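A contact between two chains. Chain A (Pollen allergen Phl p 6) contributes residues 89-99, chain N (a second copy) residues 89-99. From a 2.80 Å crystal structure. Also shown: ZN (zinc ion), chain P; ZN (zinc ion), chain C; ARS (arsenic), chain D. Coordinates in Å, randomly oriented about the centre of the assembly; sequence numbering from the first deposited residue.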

ATOM      1  N   LEU A  89     -20.638 -23.391  22.347  1.00 33.10           N
ATOM      2  CA  LEU A  89     -21.041 -22.000  22.448  1.00 33.12           C
ATOM      3  C   LEU A  89     -20.956 -21.284  21.109  1.00 32.88           C
ATOM      4  O   LEU A  89     -21.928 -20.673  20.667  1.00 33.50           O
ATOM      5  CB  LEU A  89     -20.168 -21.268  23.465  1.00 42.08           C
ATOM      6  CG  LEU A  89     -20.426 -19.766  23.579  1.00 43.15           C
ATOM      7  CD1 LEU A  89     -21.890 -19.526  23.935  1.00 42.40           C
ATOM      8  CD2 LEU A  89     -19.495 -19.167  24.629  1.00 41.96           C
ATOM      9  N   HIS A  90     -19.799 -21.356  20.461  1.00 25.05           N
ATOM     10  CA  HIS A  90     -19.635 -20.690  19.178  1.00 23.73           C
ATOM     11  C   HIS A  90     -20.450 -21.289  18.045  1.00 24.86           C
ATOM     12  O   HIS A  90     -20.879 -20.575  17.135  1.00 24.97           O
ATOM     13  CB  HIS A  90     -18.168 -20.638  18.803  1.00 22.97           C
ATOM     14  CG  HIS A  90     -17.401 -19.631  19.595  1.00 23.72           C
ATOM     15  ND1 HIS A  90     -16.967 -19.870  20.879  1.00 22.90           N
ATOM     16  CD2 HIS A  90     -17.075 -18.344  19.320  1.00 23.25           C
ATOM     17  CE1 HIS A  90     -16.410 -18.773  21.365  1.00 23.12           C
ATOM     18  NE2 HIS A  90     -16.463 -17.833  20.437  1.00 23.07           N
ATOM     19  N   PHE A  91     -20.691 -22.591  18.100  1.00 36.70           N
ATOM     20  CA  PHE A  91     -21.472 -23.233  17.056  1.00 36.68           C
ATOM     21  C   PHE A  91     -22.930 -22.800  17.124  1.00 36.81           C
ATOM     22  O   PHE A  91     -23.522 -22.375  16.121  1.00 37.40           O
ATOM     23  CB  PHE A  91     -21.402 -24.745  17.193  1.00 27.11           C
ATOM     24  CG  PHE A  91     -22.056 -25.468  16.070  1.00 26.00           C
ATOM     25  CD1 PHE A  91     -21.350 -25.750  14.906  1.00 25.74           C
ATOM     26  CD2 PHE A  91     -23.397 -25.830  16.154  1.00 24.68           C
ATOM     27  CE1 PHE A  91     -21.979 -26.385  13.835  1.00 25.93           C
ATOM     28  CE2 PHE A  91     -24.034 -26.461  15.093  1.00 24.58           C
ATOM     29  CZ  PHE A  91     -23.325 -26.739  13.927  1.00 25.11           C
ATOM     30  N   SER A  92     -23.506 -22.914  18.313  1.00 31.69           N
ATOM     31  CA  SER A  92     -24.896 -22.556  18.512  1.00 30.74           C
ATOM     32  C   SER A  92     -25.185 -21.126  18.081  1.00 30.90           C
ATOM     33  O   SER A  92     -26.198 -20.873  17.419  1.00 30.49           O
ATOM     34  CB  SER A  92     -25.263 -22.747  19.972  1.00 33.75           C
ATOM     35  OG  SER A  92     -24.306 -22.090  20.788  1.00 36.04           O
ATOM     36  N   GLU A  93     -24.303 -20.193  18.442  1.00 23.71           N
ATOM     37  CA  GLU A  93     -24.515 -18.801  18.073  1.00 23.01           C
ATOM     38  C   GLU A  93     -24.334 -18.573  16.577  1.00 22.70           C
ATOM     39  O   GLU A  93     -25.186 -17.966  15.927  1.00 22.14           O
ATOM     40  CB  GLU A  93     -23.596 -17.876  18.885  1.00 25.52           C
ATOM     41  CG  GLU A  93     -24.056 -17.757  20.337  1.00 28.66           C
ATOM     42  CD  GLU A  93     -23.341 -16.685  21.178  1.00 30.20           C
ATOM     43  OE1 GLU A  93     -23.755 -16.520  22.349  1.00 30.98           O
ATOM     44  OE2 GLU A  93     -22.387 -16.018  20.697  1.00 30.01           O
ATOM     45  N   ALA A  94     -23.243 -19.081  16.019  1.00 26.27           N
ATOM     46  CA  ALA A  94     -22.997 -18.905  14.592  1.00 24.91           C
ATOM     47  C   ALA A  94     -24.155 -19.443  13.769  1.00 24.18           C
ATOM     48  O   ALA A  94     -24.535 -18.847  12.768  1.00 24.69           O
ATOM     49  CB  ALA A  94     -21.719 -19.600  14.192  1.00 37.29           C
ATOM     50  N   LEU A  95     -24.716 -20.571  14.186  1.00 21.56           N
ATOM     51  CA  LEU A  95     -25.832 -21.148  13.452  1.00 20.75           C
ATOM     52  C   LEU A  95     -27.060 -20.230  13.553  1.00 21.01           C
ATOM     53  O   LEU A  95     -27.774 -20.030  12.573  1.00 20.02           O
ATOM     54  CB  LEU A  95     -26.171 -22.541  13.990  1.00 13.13           C
ATOM     55  CG  LEU A  95     -27.159 -23.298  13.100  1.00 10.77           C
ATOM     56  CD1 LEU A  95     -26.517 -23.526  11.736  1.00 11.93           C
ATOM     57  CD2 LEU A  95     -27.542 -24.610  13.734  1.00  9.34           C
ATOM     58  N   ARG A  96     -27.304 -19.670  14.736  1.00 24.67           N
ATOM     59  CA  ARG A  96     -28.439 -18.768  14.918  1.00 23.45           C
ATOM     60  C   ARG A  96     -28.284 -17.550  14.022  1.00 23.40           C
ATOM     61  O   ARG A  96     -29.254 -17.064  13.443  1.00 23.03           O
ATOM     62  CB  ARG A  96     -28.553 -18.331  16.379  1.00 22.50           C
ATOM     63  CG  ARG A  96     -29.425 -19.238  17.203  1.00 24.51           C
ATOM     64  CD  ARG A  96     -29.228 -18.955  18.660  1.00 28.60           C
ATOM     65  NE  ARG A  96     -29.221 -20.198  19.415  1.00 34.09           N
ATOM     66  CZ  ARG A  96     -28.462 -20.408  20.487  1.00 35.90           C
ATOM     67  NH1 ARG A  96     -28.509 -21.578  21.123  1.00 37.37           N
ATOM     68  NH2 ARG A  96     -27.654 -19.439  20.915  1.00 35.11           N
ATOM     69  N   ILE A  97     -27.060 -17.055  13.908  1.00 20.87           N
ATOM     70  CA  ILE A  97     -26.809 -15.910  13.060  1.00 22.19           C
ATOM     71  C   ILE A  97     -27.123 -16.273  11.619  1.00 25.35           C
ATOM     72  O   ILE A  97     -27.842 -15.558  10.924  1.00 25.72           O
ATOM     73  CB  ILE A  97     -25.349 -15.463  13.172  1.00 11.06           C
ATOM     74  CG1 ILE A  97     -25.170 -14.726  14.501  1.00 12.00           C
ATOM     75  CG2 ILE A  97     -24.961 -14.627  11.978  1.00  5.92           C
ATOM     76  CD1 ILE A  97     -23.744 -14.397  14.844  1.00 12.23           C
ATOM     77  N   ILE A  98     -26.582 -17.396  11.171  1.00 32.67           N
ATOM     78  CA  ILE A  98     -26.809 -17.839   9.809  1.00 33.35           C
ATOM     79  C   ILE A  98     -28.305 -18.039   9.565  1.00 33.90           C
ATOM     80  O   ILE A  98     -28.796 -17.805   8.466  1.00 36.13           O
ATOM     81  CB  ILE A  98     -25.989 -19.139   9.533  1.00 22.07           C
ATOM     82  CG1 ILE A  98     -24.816 -18.803   8.622  1.00 21.05           C
ATOM     83  CG2 ILE A  98     -26.844 -20.224   8.901  1.00 24.37           C
ATOM     84  CD1 ILE A  98     -23.929 -17.749   9.161  1.00 17.52           C
ATOM     85  N   ALA A  99     -29.033 -18.440  10.600  1.00 24.37           N
ATOM     86  CA  ALA A  99     -30.465 -18.672  10.466  1.00 23.77           C
ATOM     87  C   ALA A  99     -31.285 -17.389  10.503  1.00 24.96           C
ATOM     88  O   ALA A  99     -32.470 -17.402  10.192  1.00 26.18           O
ATOM     89  CB  ALA A  99     -30.943 -19.604  11.567  1.00  8.99           C
TER
ATOM     90  N   LEU N  89     -18.354  -7.767  21.959  1.00 24.75           N
ATOM     91  CA  LEU N  89     -17.998  -9.148  21.717  1.00 25.25           C
ATOM     92  C   LEU N  89     -18.895  -9.787  20.673  1.00 25.27           C
ATOM     93  O   LEU N  89     -18.410 -10.352  19.698  1.00 26.20           O
ATOM     94  CB  LEU N  89     -18.081  -9.949  23.010  1.00 43.36           C
ATOM     95  CG  LEU N  89     -17.807 -11.454  22.861  1.00 45.11           C
ATOM     96  CD1 LEU N  89     -16.431 -11.665  22.253  1.00 44.44           C
ATOM     97  CD2 LEU N  89     -17.904 -12.144  24.213  1.00 43.35           C
ATOM     98  N   HIS N  90     -20.204  -9.695  20.869  1.00 29.60           N
ATOM     99  CA  HIS N  90     -21.129 -10.293  19.922  1.00 29.07           C
ATOM    100  C   HIS N  90     -21.164  -9.633  18.549  1.00 28.23           C
ATOM    101  O   HIS N  90     -21.375 -10.295  17.540  1.00 28.86           O
ATOM    102  CB  HIS N  90     -22.531 -10.353  20.529  1.00 24.87           C
ATOM    103  CG  HIS N  90     -22.674 -11.417  21.573  1.00 23.77           C
ATOM    104  ND1 HIS N  90     -22.243 -11.248  22.872  1.00 22.91           N
ATOM    105  CD2 HIS N  90     -23.119 -12.694  21.486  1.00 23.08           C
ATOM    106  CE1 HIS N  90     -22.416 -12.374  23.539  1.00 22.54           C
ATOM    107  NE2 HIS N  90     -22.944 -13.268  22.720  1.00 23.26           N
ATOM    108  N   PHE N  91     -20.941  -8.333  18.502  1.00 25.03           N
ATOM    109  CA  PHE N  91     -20.955  -7.636  17.229  1.00 22.75           C
ATOM    110  C   PHE N  91     -19.755  -8.041  16.382  1.00 23.48           C
ATOM    111  O   PHE N  91     -19.888  -8.371  15.212  1.00 22.92           O
ATOM    112  CB  PHE N  91     -20.913  -6.133  17.459  1.00 17.18           C
ATOM    113  CG  PHE N  91     -21.063  -5.338  16.214  1.00 14.07           C
ATOM    114  CD1 PHE N  91     -22.319  -4.986  15.751  1.00 13.56           C
ATOM    115  CD2 PHE N  91     -19.944  -4.959  15.480  1.00 14.55           C
ATOM    116  CE1 PHE N  91     -22.462  -4.267  14.573  1.00 13.16           C
ATOM    117  CE2 PHE N  91     -20.076  -4.237  14.293  1.00 13.18           C
ATOM    118  CZ  PHE N  91     -21.339  -3.891  13.840  1.00 12.42           C
ATOM    119  N   SER N  92     -18.578  -8.008  16.990  1.00 24.26           N
ATOM    120  CA  SER N  92     -17.359  -8.349  16.298  1.00 23.60           C
ATOM    121  C   SER N  92     -17.409  -9.751  15.675  1.00 24.24           C
ATOM    122  O   SER N  92     -17.061  -9.925  14.502  1.00 25.22           O
ATOM    123  CB  SER N  92     -16.172  -8.222  17.263  1.00 32.71           C
ATOM    124  OG  SER N  92     -15.978  -9.401  18.034  1.00 33.18           O
ATOM    125  N   GLU N  93     -17.852 -10.744  16.443  1.00 22.40           N
ATOM    126  CA  GLU N  93     -17.930 -12.116  15.947  1.00 21.91           C
ATOM    127  C   GLU N  93     -18.995 -12.291  14.876  1.00 22.17           C
ATOM    128  O   GLU N  93     -18.736 -12.877  13.824  1.00 22.38           O
ATOM    129  CB  GLU N  93     -18.161 -13.100  17.104  1.00 14.98           C
ATOM    130  CG  GLU N  93     -16.919 -13.237  17.981  1.00 15.16           C
ATOM    131  CD  GLU N  93     -16.977 -14.335  19.041  1.00 16.72           C
ATOM    132  OE1 GLU N  93     -15.918 -14.561  19.677  1.00 17.09           O
ATOM    133  OE2 GLU N  93     -18.050 -14.958  19.243  1.00 16.93           O
ATOM    134  N   ALA N  94     -20.186 -11.764  15.123  1.00 34.63           N
ATOM    135  CA  ALA N  94     -21.269 -11.882  14.145  1.00 35.31           C
ATOM    136  C   ALA N  94     -20.856 -11.301  12.791  1.00 35.40           C
ATOM    137  O   ALA N  94     -21.179 -11.861  11.734  1.00 36.06           O
ATOM    138  CB  ALA N  94     -22.517 -11.173  14.646  1.00 16.12           C
ATOM    139  N   LEU N  95     -20.143 -10.182  12.822  1.00 21.20           N
ATOM    140  CA  LEU N  95     -19.701  -9.561  11.587  1.00 21.33           C
ATOM    141  C   LEU N  95     -18.692 -10.470  10.869  1.00 21.45           C
ATOM    142  O   LEU N  95     -18.742 -10.620   9.644  1.00 18.89           O
ATOM    143  CB  LEU N  95     -19.074  -8.192  11.866  1.00  5.82           C
ATOM    144  CG  LEU N  95     -18.882  -7.375  10.595  1.00  6.25           C
ATOM    145  CD1 LEU N  95     -20.236  -7.121   9.935  1.00  6.08           C
ATOM    146  CD2 LEU N  95     -18.197  -6.070  10.915  1.00  6.59           C
ATOM    147  N   ARG N  96     -17.784 -11.081  11.633  1.00 28.36           N
ATOM    148  CA  ARG N  96     -16.795 -11.985  11.050  1.00 26.98           C
ATOM    149  C   ARG N  96     -17.490 -13.177  10.394  1.00 28.25           C
ATOM    150  O   ARG N  96     -17.090 -13.628   9.322  1.00 26.00           O
ATOM    151  CB  ARG N  96     -15.828 -12.479  12.116  1.00 11.78           C
ATOM    152  CG  ARG N  96     -14.636 -11.579  12.284  1.00 12.96           C
ATOM    153  CD  ARG N  96     -13.865 -11.922  13.523  1.00 12.83           C
ATOM    154  NE  ARG N  96     -13.369 -10.712  14.155  1.00 14.09           N
ATOM    155  CZ  ARG N  96     -13.290 -10.546  15.471  1.00 16.76           C
ATOM    156  NH1 ARG N  96     -12.823  -9.408  15.978  1.00 17.86           N
ATOM    157  NH2 ARG N  96     -13.692 -11.519  16.283  1.00 17.31           N
ATOM    158  N   ILE N  97     -18.529 -13.686  11.044  1.00 25.34           N
ATOM    159  CA  ILE N  97     -19.267 -14.796  10.489  1.00 26.07           C
ATOM    160  C   ILE N  97     -19.915 -14.356   9.176  1.00 30.56           C
ATOM    161  O   ILE N  97     -19.782 -15.020   8.148  1.00 30.45           O
ATOM    162  CB  ILE N  97     -20.341 -15.261  11.455  1.00  7.35           C
ATOM    163  CG1 ILE N  97     -19.690 -16.095  12.549  1.00  6.54           C
ATOM    164  CG2 ILE N  97     -21.401 -16.034  10.714  1.00  5.50           C
ATOM    165  CD1 ILE N  97     -20.599 -16.445  13.680  1.00  7.00           C
ATOM    166  N   ILE N  98     -20.616 -13.227   9.206  1.00 40.86           N
ATOM    167  CA  ILE N  98     -21.265 -12.720   8.004  1.00 40.54           C
ATOM    168  C   ILE N  98     -20.237 -12.481   6.895  1.00 41.01           C
ATOM    169  O   ILE N  98     -20.541 -12.633   5.715  1.00 41.04           O
ATOM    170  CB  ILE N  98     -22.053 -11.416   8.333  1.00 28.86           C
ATOM    171  CG1 ILE N  98     -23.542 -11.722   8.324  1.00 28.34           C
ATOM    172  CG2 ILE N  98     -21.746 -10.303   7.346  1.00 27.70           C
ATOM    173  CD1 ILE N  98     -23.905 -12.811   9.246  1.00 29.03           C
ATOM    174  N   ALA N  99     -19.015 -12.131   7.279  1.00 33.12           N
ATOM    175  CA  ALA N  99     -17.964 -11.868   6.302  1.00 32.45           C
ATOM    176  C   ALA N  99     -17.299 -13.145   5.780  1.00 33.37           C
ATOM    177  O   ALA N  99     -16.533 -13.107   4.816  1.00 35.05           O
ATOM    178  CB  ALA N  99     -16.916 -10.957   6.910  1.00  2.02           C
TER
HETATM  179 ZN    ZN P6001     -16.108 -15.979  21.336  1.00 28.88          ZN
HETATM  180 ZN    ZN C6014     -22.698 -15.211  23.704  1.00 26.50          ZN
HETATM  181 AS   ARS D7001     -19.366 -15.661  22.901  1.00 61.79          AS

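Two copies of the same helix cross here, their axes 10.2 Å apart at closest approach and their N-to-C directions 62° apart. The contact is close to twofold symmetric: Ala94(A) CA lies 6.9 Å from Ile97(N) CA, Ile97(A) CA lies 6.9 Å from Ala94(N) CA, and Ile98(A) CA faces its own copy, Ile98(N) CA, at 7.8 Å. Each helix carries its i to i+4 backbone bonds through the crossing, so the amides of residues 93 to 99 are spent within each helix. Side chains make most of the contact, though Ile97(N) CD1 also touches Ala94(A) CA at 3.6 Å. No hydrogen bond passes between the stretches; apolar packing and two shared zinc ions join them.

The apolar part centres on Ile97. Its CA-to-CB bond points toward the partner in both chains, and the m,t rotamer (chi1 -76° in A, -78° in N) extends CD1 across the gap. There the two tips meet, Ile97(A) CD1 to Ile97(N) CD1 at 3.9 Å, and each also rests on the small methyl of the opposing alanine: Ala94(A) CB to Ile97(N) CD1 is 3.4 Å, and Ile97(A) CD1 to Ala94(N) CB is 3.5 Å. A long side chain set against a short one lets the backbones come close at these positions.

Ile98 starts sideways, yet its end comes nearer. Its chi1 of -107° lies between wells in both copies, while chi2 is p; in this conformation Ile98(A) CD1 sits 3.4 Å from Ile97(N) CG2, and Ile97(A) CG2 sits 3.4 Å from Ile98(N) CD1. Both branches of Ile97 are engaged: CD1 meets Ala94 and the other Ile97, CG2 meets Ile98 and also the other Ile97, with Ile97(A) CG2 4.0 Å from Ile97(N) CG2.

Toward the N-terminal end of the stretches the chemistry turns polar. His90 and Glu93, one helical turn apart, exchange partners across the interface. One zinc is bound by His90(A) NE2 at 2.1 Å and Glu93(N) OE1 at 2.2 Å; the other by Glu93(A) OE1 and His90(N) NE2, both at 2.2 Å, with one further ligand each from elsewhere in the structure. Glu93 points toward the partner and is m,t with chi3 near 180°, an extended reach that delivers its carboxylate to the metal. His90 leaves its helix sideways, and chi1 m with chi2 80° carries NE2 to the zinc while ND1 is hydrogen-bonded elsewhere. His90(A) NE2 and Glu93(N) OE1 are 3.4 Å apart because both bind the same ion, with the oxygen at the ring edge, near its plane. The arsenic lies between the zinc sites, 3.8 Å from Glu93(A) OE2 and 4.0 Å from Glu93(N) OE2.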